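PDB 6KSU: Alpha/beta hydrolase from Streptomyces albidoflavus, which probably catalyses the macrolactamization of non-ribosomal peptides as a stand-alone cyclase related to penicillin-binding proteins and beta-lactamases. Local coordinates for residues A[48-53]-A[259-264]; A[84-89]-A[323-328]; A[333-338]-A[346-351]. All coordinates share one frame; numbering follows the deposited sequence.

How the contacts relate
All three contacts meet on one antiparallel sheet of the beta-lactamase-type domain. Contact 3 pairs two of its inner strands, 332-339 and 344-350. Strand 46-53 of contact 1 lies beside 344-350, and strand 322-329 of contact 2 lies beside 332-339, so contact 3 sits between the other two. Its centre is about 7 Å from that of contact 1 and about 9 Å from that of contact 2, while the centres of contacts 1 and 2 are about 13 Å apart. The segments of contacts 1 and 2 alternate along the chain; contact 3 follows both. Leu264 packs on Val84 and Leu88, so helices 261-268 and 85-98 touch beside the sheet. Contact 2 holds Lys86 of a probable SxxK motif.

Contact 1: residues A[48-53]-A[259-264]; sequences QLSVYR and GSATDL
Gln48 OE1 is gripped by two donors. One is the backbone of Ala261, with N to OE1 at 3.0 Å and an N-H...O angle of 165°. The other is the hydroxyl of Thr349 on the neighbouring strand 344-350. This joins the start of helix 261-268 to strand 46-53 in the sheet of the beta-lactamase-type fold. The Ala261 N-H comes from above the amide plane, 40° out of it. CG of Gln48 lies opposite its own carbonyl carbon (chi1 -58°), and the chain runs on extended, which carries the amide to the first turn of the helix. The amide nitrogen of Gln48 is held too, by the carbonyl oxygens of Thr74 and Thr77. Both ends of this buried group are therefore paired, which should fix its rotation.

Two residues along the strand, the hydroxyls of Ser50 and Thr262 meet tip to tip, OG to OG1 at 2.7 Å. Thr262 OG1 also bonds to Glu59 on strand 56-63, so this polar cluster reaches the edge strand. Between the two polar links the methyl of Ala261 points at the strand. Its CB lies 3.6 Å from Gln48 CB and 3.4 Å from Ser50 OG.

The helix start is closed by a capping box. Ser260 is the N-cap, and its OG accepts from Asp263 N at 2.8 Å. Asp263 answers with its carboxylate, which also forms a salt bridge with Arg225. Side chains from both strand and cap thus serve this helix end. In the return bond of the box, Ser260 N reaches Asp263 OD2 at 3.1 Å, from above the carboxylate plane.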
ATOM      1  N   GLN A  48      -3.436 -12.451 -12.615  1.00 16.51           N
ATOM      2  CA  GLN A  48      -2.107 -13.026 -12.761  1.00 22.19           C
ATOM      3  C   GLN A  48      -1.608 -13.385 -11.379  1.00 19.33           C
ATOM      4  O   GLN A  48      -1.833 -12.638 -10.422  1.00 18.70           O
ATOM      5  CB  GLN A  48      -1.094 -12.075 -13.421  1.00 18.34           C
ATOM      6  CG  GLN A  48      -1.464 -11.564 -14.790  1.00 22.87           C
ATOM      7  CD  GLN A  48      -0.623 -10.350 -15.181  1.00 24.21           C
ATOM      8  OE1 GLN A  48      -0.215  -9.562 -14.328  1.00 30.46           O
ATOM      9  NE2 GLN A  48      -0.348 -10.208 -16.478  1.00 17.80           N
ATOM     10  N   LEU A  49      -0.956 -14.539 -11.284  1.00 18.51           N
ATOM     11  CA  LEU A  49      -0.258 -14.963 -10.083  1.00 23.33           C
ATOM     12  C   LEU A  49       1.123 -15.429 -10.507  1.00 20.89           C
ATOM     13  O   LEU A  49       1.262 -16.263 -11.411  1.00 21.12           O
ATOM     14  CB  LEU A  49      -1.018 -16.068  -9.334  1.00 20.48           C
ATOM     15  CG  LEU A  49      -0.317 -16.700  -8.119  1.00 21.39           C
ATOM     16  CD1 LEU A  49      -0.349 -15.769  -6.869  1.00 23.09           C
ATOM     17  CD2 LEU A  49      -0.931 -18.040  -7.797  1.00 22.73           C
ATOM     18  N   SER A  50       2.148 -14.851  -9.910  1.00 22.34           N
ATOM     19  CA  SER A  50       3.511 -15.269 -10.200  1.00 17.71           C
ATOM     20  C   SER A  50       4.172 -15.622  -8.886  1.00 17.12           C
ATOM     21  O   SER A  50       4.058 -14.865  -7.928  1.00 16.04           O
ATOM     22  CB  SER A  50       4.281 -14.166 -10.925  1.00 21.18           C
ATOM     23  OG  SER A  50       3.669 -13.877 -12.174  1.00 22.80           O
ATOM     24  N   VAL A  51       4.834 -16.772  -8.840  1.00 22.21           N
ATOM     25  CA  VAL A  51       5.502 -17.265  -7.642  1.00 22.25           C
ATOM     26  C   VAL A  51       6.940 -17.593  -7.990  1.00 25.37           C
ATOM     27  O   VAL A  51       7.191 -18.414  -8.880  1.00 23.68           O
ATOM     28  CB  VAL A  51       4.817 -18.515  -7.079  1.00 23.83           C
ATOM     29  CG1 VAL A  51       5.450 -18.918  -5.754  1.00 19.69           C
ATOM     30  CG2 VAL A  51       3.321 -18.289  -6.965  1.00 23.24           C
ATOM     31  N   TYR A  52       7.887 -16.962  -7.292  1.00 23.70           N
ATOM     32  CA  TYR A  52       9.281 -17.363  -7.358  1.00 23.50           C
ATOM     33  C   TYR A  52       9.576 -18.193  -6.117  1.00 27.26           C
ATOM     34  O   TYR A  52       9.331 -17.746  -4.993  1.00 25.47           O
ATOM     35  CB  TYR A  52      10.211 -16.158  -7.469  1.00 22.74           C
ATOM     36  CG  TYR A  52      11.681 -16.516  -7.497  1.00 25.12           C
ATOM     37  CD1 TYR A  52      12.324 -16.913  -8.682  1.00 29.44           C
ATOM     38  CD2 TYR A  52      12.428 -16.477  -6.331  1.00 24.73           C
ATOM     39  CE1 TYR A  52      13.697 -17.237  -8.677  1.00 28.10           C
ATOM     40  CE2 TYR A  52      13.749 -16.795  -6.316  1.00 29.57           C
ATOM     41  CZ  TYR A  52      14.392 -17.177  -7.484  1.00 26.00           C
ATOM     42  OH  TYR A  52      15.728 -17.480  -7.394  1.00 29.37           O
ATOM     43  N   ARG A  53      10.067 -19.412  -6.326  1.00 31.19           N
ATOM     44  CA  ARG A  53      10.282 -20.341  -5.228  1.00 31.60           C
ATOM     45  C   ARG A  53      11.224 -21.447  -5.689  1.00 35.32           C
ATOM     46  O   ARG A  53      11.073 -21.985  -6.792  1.00 35.38           O
ATOM     47  CB  ARG A  53       8.952 -20.924  -4.740  1.00 32.46           C
ATOM     48  CG  ARG A  53       9.103 -22.281  -4.063  1.00 39.20           C
ATOM     49  CD  ARG A  53       8.026 -22.547  -3.031  1.00 41.11           C
ATOM     50  NE  ARG A  53       6.743 -22.874  -3.630  1.00 39.90           N
ATOM     51  CZ  ARG A  53       5.840 -23.646  -3.039  1.00 48.45           C
ATOM     52  NH1 ARG A  53       6.096 -24.165  -1.842  1.00 42.04           N
ATOM     53  NH2 ARG A  53       4.682 -23.890  -3.638  1.00 52.02           N
ATOM     54  N   GLY A 259       1.626  -2.723 -14.189  1.00 17.47           N
ATOM     55  CA  GLY A 259       2.474  -3.799 -14.656  1.00 20.56           C
ATOM     56  C   GLY A 259       1.950  -5.143 -14.225  1.00 20.56           C
ATOM     57  O   GLY A 259       0.815  -5.267 -13.752  1.00 18.52           O
ATOM     58  N   SER A 260       2.813  -6.144 -14.336  1.00 14.62           N
ATOM     59  CA  SER A 260       2.396  -7.525 -14.183  1.00 18.57           C
ATOM     60  C   SER A 260       2.775  -8.098 -12.829  1.00 15.98           C
ATOM     61  O   SER A 260       3.687  -7.626 -12.150  1.00 18.26           O
ATOM     62  CB  SER A 260       3.021  -8.399 -15.269  1.00 19.46           C
ATOM     63  OG  SER A 260       4.271  -8.839 -14.809  1.00 23.94           O
ATOM     64  N   ALA A 261       2.098  -9.186 -12.481  1.00 19.76           N
ATOM     65  CA  ALA A 261       2.525  -9.991 -11.341  1.00 22.06           C
ATOM     66  C   ALA A 261       4.002 -10.323 -11.439  1.00 16.21           C
ATOM     67  O   ALA A 261       4.728 -10.264 -10.447  1.00 17.07           O
ATOM     68  CB  ALA A 261       1.703 -11.287 -11.274  1.00 13.42           C
ATOM     69  N   THR A 262       4.458 -10.702 -12.636  1.00 17.84           N
ATOM     70  CA  THR A 262       5.838 -11.140 -12.815  1.00 20.37           C
ATOM     71  C   THR A 262       6.815  -9.984 -12.635  1.00 22.41           C
ATOM     72  O   THR A 262       7.912 -10.174 -12.096  1.00 22.07           O
ATOM     73  CB  THR A 262       5.988 -11.781 -14.196  1.00 21.51           C
ATOM     74  OG1 THR A 262       5.366 -13.065 -14.166  1.00 18.72           O
ATOM     75  CG2 THR A 262       7.467 -11.955 -14.600  1.00 22.38           C
ATOM     76  N   ASP A 263       6.437  -8.785 -13.094  1.00 17.57           N
ATOM     77  CA  ASP A 263       7.236  -7.583 -12.835  1.00 20.70           C
ATOM     78  C   ASP A 263       7.478  -7.387 -11.331  1.00 19.82           C
ATOM     79  O   ASP A 263       8.607  -7.117 -10.904  1.00 19.66           O
ATOM     80  CB  ASP A 263       6.549  -6.335 -13.441  1.00 17.87           C
ATOM     81  CG  ASP A 263       6.467  -6.374 -14.973  1.00 21.22           C
ATOM     82  OD1 ASP A 263       7.228  -7.156 -15.599  1.00 25.19           O
ATOM     83  OD2 ASP A 263       5.648  -5.625 -15.566  1.00 14.67           O
ATOM     84  N   LEU A 264       6.424  -7.541 -10.509  1.00 15.66           N
ATOM     85  CA  LEU A 264       6.554  -7.318  -9.074  1.00 18.52           C
ATOM     86  C   LEU A 264       7.450  -8.358  -8.430  1.00 19.07           C
ATOM     87  O   LEU A 264       8.208  -8.042  -7.502  1.00 17.60           O
ATOM     88  CB  LEU A 264       5.188  -7.337  -8.389  1.00 18.01           C
ATOM     89  CG  LEU A 264       4.198  -6.203  -8.630  1.00 17.54           C
ATOM     90  CD1 LEU A 264       2.899  -6.500  -7.864  1.00 18.18           C
ATOM     91  CD2 LEU A 264       4.756  -4.855  -8.193  1.00 17.03           C
TER

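Contact 2: residues A[84-89]-A[323-328]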
ATOM      1  N   VAL A  84       0.766  -0.544  -4.399  1.00 15.36           N
ATOM      2  CA  VAL A  84       1.968  -1.371  -4.499  1.00 20.17           C
ATOM      3  C   VAL A  84       3.073  -0.577  -5.200  1.00 15.79           C
ATOM      4  O   VAL A  84       4.257  -0.875  -5.015  1.00 16.82           O
ATOM      5  CB  VAL A  84       1.664  -2.743  -5.184  1.00 19.99           C
ATOM      6  CG1 VAL A  84       2.937  -3.606  -5.360  1.00 13.89           C
ATOM      7  CG2 VAL A  84       0.625  -3.552  -4.370  1.00 19.84           C
ATOM      8  N   THR A  85       2.701   0.483  -5.938  1.00 15.58           N
ATOM      9  CA  THR A  85       3.674   1.401  -6.530  1.00 18.19           C
ATOM     10  C   THR A  85       4.704   1.900  -5.510  1.00 21.09           C
ATOM     11  O   THR A  85       5.847   2.223  -5.874  1.00 20.81           O
ATOM     12  CB  THR A  85       2.924   2.593  -7.155  1.00 19.30           C
ATOM     13  OG1 THR A  85       1.998   2.133  -8.160  1.00 20.72           O
ATOM     14  CG2 THR A  85       3.907   3.588  -7.801  1.00 14.55           C
ATOM     15  N   LYS A  86       4.310   2.002  -4.235  1.00 26.56           N
ATOM     16  CA  LYS A  86       5.200   2.566  -3.218  1.00 20.85           C
ATOM     17  C   LYS A  86       6.442   1.708  -3.024  1.00 20.16           C
ATOM     18  O   LYS A  86       7.499   2.214  -2.623  1.00 20.34           O
ATOM     19  CB  LYS A  86       4.445   2.714  -1.886  1.00 16.44           C
ATOM     20  CG  LYS A  86       3.420   3.799  -1.916  1.00 16.89           C
ATOM     21  CD  LYS A  86       2.549   3.772  -0.674  1.00 19.02           C
ATOM     22  CE  LYS A  86       1.684   5.010  -0.666  1.00 18.43           C
ATOM     23  NZ  LYS A  86       0.502   4.839  -1.561  1.00 17.29           N
ATOM     24  N   PHE A  87       6.333   0.409  -3.276  1.00 20.27           N
ATOM     25  CA  PHE A  87       7.504  -0.448  -3.159  1.00 22.91           C
ATOM     26  C   PHE A  87       8.528  -0.133  -4.251  1.00 20.60           C
ATOM     27  O   PHE A  87       9.731  -0.187  -4.006  1.00 21.96           O
ATOM     28  CB  PHE A  87       7.043  -1.906  -3.173  1.00 20.18           C
ATOM     29  CG  PHE A  87       8.143  -2.923  -3.296  1.00 15.20           C
ATOM     30  CD1 PHE A  87       8.985  -3.193  -2.237  1.00 20.35           C
ATOM     31  CD2 PHE A  87       8.269  -3.672  -4.452  1.00 21.81           C
ATOM     32  CE1 PHE A  87       9.986  -4.164  -2.334  1.00 21.83           C
ATOM     33  CE2 PHE A  87       9.264  -4.641  -4.563  1.00 22.66           C
ATOM     34  CZ  PHE A  87      10.126  -4.881  -3.498  1.00 21.03           C
ATOM     35  N   LEU A  88       8.079   0.270  -5.432  1.00 17.81           N
ATOM     36  CA  LEU A  88       9.038   0.591  -6.487  1.00 20.57           C
ATOM     37  C   LEU A  88       9.594   1.991  -6.306  1.00 20.49           C
ATOM     38  O   LEU A  88      10.795   2.218  -6.508  1.00 21.58           O
ATOM     39  CB  LEU A  88       8.371   0.421  -7.846  1.00 17.39           C
ATOM     40  CG  LEU A  88       8.021  -1.068  -7.839  1.00 15.97           C
ATOM     41  CD1 LEU A  88       6.519  -1.294  -7.919  1.00 15.76           C
ATOM     42  CD2 LEU A  88       8.757  -1.798  -8.922  1.00 20.82           C
ATOM     43  N   THR A  89       8.737   2.922  -5.883  1.00 20.17           N
ATOM     44  CA  THR A  89       9.197   4.250  -5.506  1.00 21.05           C
ATOM     45  C   THR A  89      10.225   4.169  -4.383  1.00 18.90           C
ATOM     46  O   THR A  89      11.265   4.844  -4.423  1.00 18.86           O
ATOM     47  CB  THR A  89       8.003   5.108  -5.092  1.00 16.94           C
ATOM     48  OG1 THR A  89       7.312   5.507  -6.276  1.00 18.12           O
ATOM     49  CG2 THR A  89       8.479   6.367  -4.314  1.00 17.04           C
ATOM     50  N   TYR A 323       6.876  -9.920   4.179  1.00 23.41           N
ATOM     51  CA  TYR A 323       6.892  -8.518   3.818  1.00 22.03           C
ATOM     52  C   TYR A 323       6.177  -8.330   2.494  1.00 21.18           C
ATOM     53  O   TYR A 323       6.167  -9.227   1.648  1.00 28.07           O
ATOM     54  CB  TYR A 323       8.332  -7.976   3.746  1.00 24.87           C
ATOM     55  CG  TYR A 323       9.098  -8.238   5.028  1.00 26.02           C
ATOM     56  CD1 TYR A 323       9.118  -7.294   6.037  1.00 27.92           C
ATOM     57  CD2 TYR A 323       9.754  -9.453   5.243  1.00 22.38           C
ATOM     58  CE1 TYR A 323       9.791  -7.532   7.229  1.00 32.38           C
ATOM     59  CE2 TYR A 323      10.431  -9.703   6.419  1.00 27.33           C
ATOM     60  CZ  TYR A 323      10.454  -8.737   7.414  1.00 29.10           C
ATOM     61  OH  TYR A 323      11.119  -8.979   8.597  1.00 22.81           O
ATOM     62  N   GLY A 324       5.589  -7.148   2.318  1.00 19.24           N
ATOM     63  CA  GLY A 324       5.025  -6.805   1.035  1.00 23.33           C
ATOM     64  C   GLY A 324       4.284  -5.488   1.024  1.00 24.00           C
ATOM     65  O   GLY A 324       4.676  -4.534   1.702  1.00 21.73           O
ATOM     66  N   HIS A 325       3.211  -5.433   0.246  1.00 21.88           N
ATOM     67  CA  HIS A 325       2.427  -4.221   0.062  1.00 20.36           C
ATOM     68  C   HIS A 325       1.138  -4.628  -0.622  1.00 24.90           C
ATOM     69  O   HIS A 325       1.085  -5.643  -1.318  1.00 21.57           O
ATOM     70  CB  HIS A 325       3.177  -3.184  -0.783  1.00 18.83           C
ATOM     71  CG  HIS A 325       2.924  -1.773  -0.364  1.00 22.44           C
ATOM     72  ND1 HIS A 325       1.716  -1.143  -0.573  1.00 19.38           N
ATOM     73  CD2 HIS A 325       3.730  -0.861   0.241  1.00 21.49           C
ATOM     74  CE1 HIS A 325       1.786   0.098  -0.116  1.00 19.45           C
ATOM     75  NE2 HIS A 325       2.996   0.294   0.386  1.00 19.01           N
ATOM     76  N   ASP A 326       0.102  -3.822  -0.412  1.00 22.12           N
ATOM     77  CA  ASP A 326      -1.201  -4.038  -1.001  1.00 19.10           C
ATOM     78  C   ASP A 326      -1.582  -2.811  -1.812  1.00 20.71           C
ATOM     79  O   ASP A 326      -1.005  -1.731  -1.672  1.00 17.03           O
ATOM     80  CB  ASP A 326      -2.295  -4.285   0.065  1.00 24.67           C
ATOM     81  CG  ASP A 326      -2.103  -5.580   0.823  1.00 26.42           C
ATOM     82  OD1 ASP A 326      -1.518  -6.546   0.267  1.00 27.78           O
ATOM     83  OD2 ASP A 326      -2.533  -5.614   1.992  1.00 31.43           O
ATOM     84  N   GLY A 327      -2.566  -2.991  -2.665  1.00 16.83           N
ATOM     85  CA  GLY A 327      -3.055  -1.887  -3.454  1.00 21.12           C
ATOM     86  C   GLY A 327      -4.322  -2.250  -4.182  1.00 23.41           C
ATOM     87  O   GLY A 327      -4.579  -3.434  -4.451  1.00 16.46           O
ATOM     88  N   ALA A 328      -5.122  -1.225  -4.488  1.00 24.53           N
ATOM     89  CA  ALA A 328      -6.352  -1.385  -5.259  1.00 23.27           C
ATOM     90  C   ALA A 328      -6.727  -0.047  -5.882  1.00 23.42           C
ATOM     91  O   ALA A 328      -6.830   0.964  -5.185  1.00 30.12           O
ATOM     92  CB  ALA A 328      -7.491  -1.909  -4.372  1.00 22.90           C
TER
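The aliphatic part of Lys86 and the ring of His325 cross at a slant. Lys86 CB lies 3.6 Å from His325 NE2, and Lys86 CD lies 3.7 Å from the same nitrogen. The lysine chain then leads away, bending at its last torsion (chi4 80°). Its amine goes to Asn176 OD1 and the carbonyl oxygen of Ala254, with weaker bonds to Ser83 and Tyr174.

The other ring nitrogen faces its own strand. His325 ND1 donates to Asp326 O at 3.0 Å, and this oxygen lies in the ring plane. The bond should hold the imidazole steady against rotation.

Val84 packs against the strand backbone. Its CG2 lies 3.5 Å from Asp326 C, and its CA also approaches the ring obliquely. Val84 further touches Cys334 and Leu264.

Ser83 and Lys86 probably form the SxxK motif, and Tyr174 with Asn176 the Tyr-x-Asn motif, as in serine penicillin-binding proteins and class C beta-lactamases. His325, Asp326 and Gly327 probably take the place of the KTG-type motif on the strand that borders such an active site.

Contact 3: residues A[333-338]-A[346-351]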
ATOM      1  N   SER A 333      -7.049  -4.987  -7.996  1.00 27.93           N
ATOM      2  CA  SER A 333      -6.291  -5.141  -6.769  1.00 21.06           C
ATOM      3  C   SER A 333      -4.934  -5.710  -7.136  1.00 25.79           C
ATOM      4  O   SER A 333      -4.740  -6.266  -8.231  1.00 15.63           O
ATOM      5  CB  SER A 333      -6.981  -6.070  -5.754  1.00 22.28           C
ATOM      6  OG  SER A 333      -7.188  -7.358  -6.308  1.00 26.83           O
ATOM      7  N   CYS A 334      -4.010  -5.595  -6.181  1.00 21.57           N
ATOM      8  CA  CYS A 334      -2.637  -6.031  -6.388  1.00 22.91           C
ATOM      9  C   CYS A 334      -1.987  -6.318  -5.041  1.00 18.09           C
ATOM     10  O   CYS A 334      -2.040  -5.480  -4.149  1.00 17.43           O
ATOM     11  CB  CYS A 334      -1.888  -4.944  -7.151  1.00 20.53           C
ATOM     12  SG  CYS A 334      -0.168  -5.195  -7.250  1.00 24.18           S
ATOM     13  N   ASN A 335      -1.363  -7.489  -4.898  1.00 20.12           N
ATOM     14  CA  ASN A 335      -0.731  -7.891  -3.647  1.00 21.10           C
ATOM     15  C   ASN A 335       0.634  -8.490  -3.933  1.00 22.46           C
ATOM     16  O   ASN A 335       0.767  -9.313  -4.832  1.00 20.80           O
ATOM     17  CB  ASN A 335      -1.539  -8.940  -2.864  1.00 24.52           C
ATOM     18  CG  ASN A 335      -2.950  -8.496  -2.573  1.00 26.86           C
ATOM     19  OD1 ASN A 335      -3.863  -8.708  -3.384  1.00 25.05           O
ATOM     20  ND2 ASN A 335      -3.138  -7.866  -1.412  1.00 19.85           N
ATOM     21  N   LEU A 336       1.629  -8.091  -3.132  1.00 20.19           N
ATOM     22  CA  LEU A 336       2.997  -8.577  -3.215  1.00 23.25           C
ATOM     23  C   LEU A 336       3.427  -9.101  -1.853  1.00 23.18           C
ATOM     24  O   LEU A 336       3.114  -8.498  -0.817  1.00 22.17           O
ATOM     25  CB  LEU A 336       3.962  -7.465  -3.670  1.00 22.45           C
ATOM     26  CG  LEU A 336       5.454  -7.764  -3.497  1.00 22.25           C
ATOM     27  CD1 LEU A 336       5.882  -8.939  -4.373  1.00 22.00           C
ATOM     28  CD2 LEU A 336       6.254  -6.543  -3.846  1.00 19.65           C
ATOM     29  N   ARG A 337       4.160 -10.217  -1.852  1.00 20.12           N
ATOM     30  CA  ARG A 337       4.604 -10.826  -0.602  1.00 23.04           C
ATOM     31  C   ARG A 337       5.969 -11.450  -0.800  1.00 24.83           C
ATOM     32  O   ARG A 337       6.179 -12.187  -1.771  1.00 20.97           O
ATOM     33  CB  ARG A 337       3.620 -11.893  -0.101  1.00 19.79           C
ATOM     34  CG  ARG A 337       2.280 -11.348   0.318  1.00 23.28           C
ATOM     35  CD  ARG A 337       2.371 -10.496   1.601  1.00 20.47           C
ATOM     36  NE  ARG A 337       1.049 -10.139   2.106  1.00 20.51           N
ATOM     37  CZ  ARG A 337       0.309  -9.135   1.637  1.00 24.67           C
ATOM     38  NH1 ARG A 337       0.776  -8.360   0.663  1.00 22.18           N
ATOM     39  NH2 ARG A 337      -0.888  -8.874   2.161  1.00 24.33           N
ATOM     40  N   ILE A 338       6.876 -11.186   0.143  1.00 22.30           N
ATOM     41  CA  ILE A 338       8.277 -11.596   0.052  1.00 22.14           C
ATOM     42  C   ILE A 338       8.677 -12.266   1.357  1.00 25.11           C
ATOM     43  O   ILE A 338       8.420 -11.726   2.438  1.00 24.89           O
ATOM     44  CB  ILE A 338       9.196 -10.391  -0.196  1.00 19.84           C
ATOM     45  CG1 ILE A 338       8.777  -9.608  -1.440  1.00 17.17           C
ATOM     46  CG2 ILE A 338      10.625 -10.824  -0.238  1.00 19.39           C
ATOM     47  CD1 ILE A 338       9.404  -8.254  -1.521  1.00 20.20           C
ATOM     48  N   LEU A 346       5.797 -13.811  -4.211  1.00 24.52           N
ATOM     49  CA  LEU A 346       4.604 -14.082  -4.989  1.00 22.04           C
ATOM     50  C   LEU A 346       3.801 -12.799  -5.097  1.00 20.55           C
ATOM     51  O   LEU A 346       3.750 -11.992  -4.164  1.00 23.74           O
ATOM     52  CB  LEU A 346       3.755 -15.201  -4.385  1.00 23.46           C
ATOM     53  CG  LEU A 346       3.044 -15.120  -3.030  1.00 27.42           C
ATOM     54  CD1 LEU A 346       1.782 -14.369  -3.119  1.00 23.05           C
ATOM     55  CD2 LEU A 346       2.685 -16.524  -2.634  1.00 33.01           C
ATOM     56  N   ALA A 347       3.202 -12.606  -6.245  1.00 14.92           N
ATOM     57  CA  ALA A 347       2.460 -11.401  -6.543  1.00 15.38           C
ATOM     58  C   ALA A 347       1.170 -11.821  -7.198  1.00 22.00           C
ATOM     59  O   ALA A 347       1.135 -12.814  -7.931  1.00 17.32           O
ATOM     60  CB  ALA A 347       3.228 -10.460  -7.463  1.00 16.94           C
ATOM     61  N   LEU A 348       0.107 -11.082  -6.906  1.00 17.01           N
ATOM     62  CA  LEU A 348      -1.196 -11.359  -7.488  1.00 19.23           C
ATOM     63  C   LEU A 348      -1.724 -10.055  -8.048  1.00 20.55           C
ATOM     64  O   LEU A 348      -1.702  -9.034  -7.346  1.00 14.92           O
ATOM     65  CB  LEU A 348      -2.152 -11.940  -6.434  1.00 19.56           C
ATOM     66  CG  LEU A 348      -3.593 -12.176  -6.851  1.00 17.66           C
ATOM     67  CD1 LEU A 348      -3.656 -13.308  -7.820  1.00 16.21           C
ATOM     68  CD2 LEU A 348      -4.492 -12.411  -5.645  1.00 22.28           C
ATOM     69  N   THR A 349      -2.144 -10.067  -9.319  1.00 14.87           N
ATOM     70  CA  THR A 349      -2.924  -8.961  -9.863  1.00 15.32           C
ATOM     71  C   THR A 349      -4.307  -9.474 -10.241  1.00 22.43           C
ATOM     72  O   THR A 349      -4.459 -10.621 -10.668  1.00 17.10           O
ATOM     73  CB  THR A 349      -2.245  -8.269 -11.057  1.00 16.98           C
ATOM     74  OG1 THR A 349      -1.986  -9.188 -12.141  1.00 16.94           O
ATOM     75  CG2 THR A 349      -0.934  -7.607 -10.612  1.00 19.91           C
ATOM     76  N   ALA A 350      -5.320  -8.638 -10.021  1.00 18.22           N
ATOM     77  CA  ALA A 350      -6.678  -8.991 -10.385  1.00 22.32           C
ATOM     78  C   ALA A 350      -7.363  -7.726 -10.858  1.00 23.74           C
ATOM     79  O   ALA A 350      -7.038  -6.627 -10.406  1.00 27.90           O
ATOM     80  CB  ALA A 350      -7.436  -9.648  -9.223  1.00 17.84           C
ATOM     81  N   ASN A 351      -8.297  -7.883 -11.787  1.00 22.22           N
ATOM     82  CA  ASN A 351      -8.939  -6.731 -12.394  1.00 22.98           C
ATOM     83  C   ASN A 351     -10.459  -6.771 -12.221  1.00 24.87           C
ATOM     84  O   ASN A 351     -11.191  -6.242 -13.056  1.00 21.59           O
ATOM     85  CB  ASN A 351      -8.530  -6.580 -13.870  1.00 20.11           C
ATOM     86  CG  ASN A 351      -9.141  -7.648 -14.811  1.00 24.29           C
ATOM     87  OD1 ASN A 351      -9.440  -8.770 -14.402  1.00 28.48           O
ATOM     88  ND2 ASN A 351      -9.289  -7.294 -16.090  1.00 20.80           N
TER
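Three pairs of backbone bonds join 333-338 to 346-351. Asn335 and Leu348 form the central pair: Leu348 N to Asn335 O is 2.8 Å, and Asn335 N to Leu348 O is 2.9 Å. Ser333 pairs with Ala350 and Arg337 with Leu346 in the same two-way fashion. Of these, Arg337 N to Leu346 O, at 2.9 Å, is the most bent, with an N-H...O angle of 143°. Strands 332-339 and 344-350 form an antiparallel beta hairpin; the axes of 333-338 and 346-350 come within 4.7 Å, and their directions differ by 178°. Cys334 with Thr349 and Leu336 with Ala347 are the non-hydrogen-bonded pairs. Here CA-H...O contacts add to the ladder, with Ala347 CA 3.2 Å from Asn335 O.

Arg337 folds back along its strand. Its chain bends at chi2 (-69°), which brings NH1 to Leu336 O at 2.8 Å. That oxygen lies in the guanidinium plane. NH1 also makes a salt bridge to Asp326 OD1, where Asn335 ND2 bonds as well.

The apolar side-chain contact across the pair is Leu336 CD1 with Ala347 CB, at 4.3 Å, on the face that Cys334 and Thr349 share. Leu264 of helix 261-268 lies on Cys334 and Ala347 there. On the face of Asn335, Arg337, Leu346 and Leu348, Trp359 of helix 355-365 touches all four.

The hairpin is thus held chiefly by its backbone, while its side chains serve neighbours on both faces. Asp326 probably balances the charge of the buried Arg337 and ties it to strand 322-329.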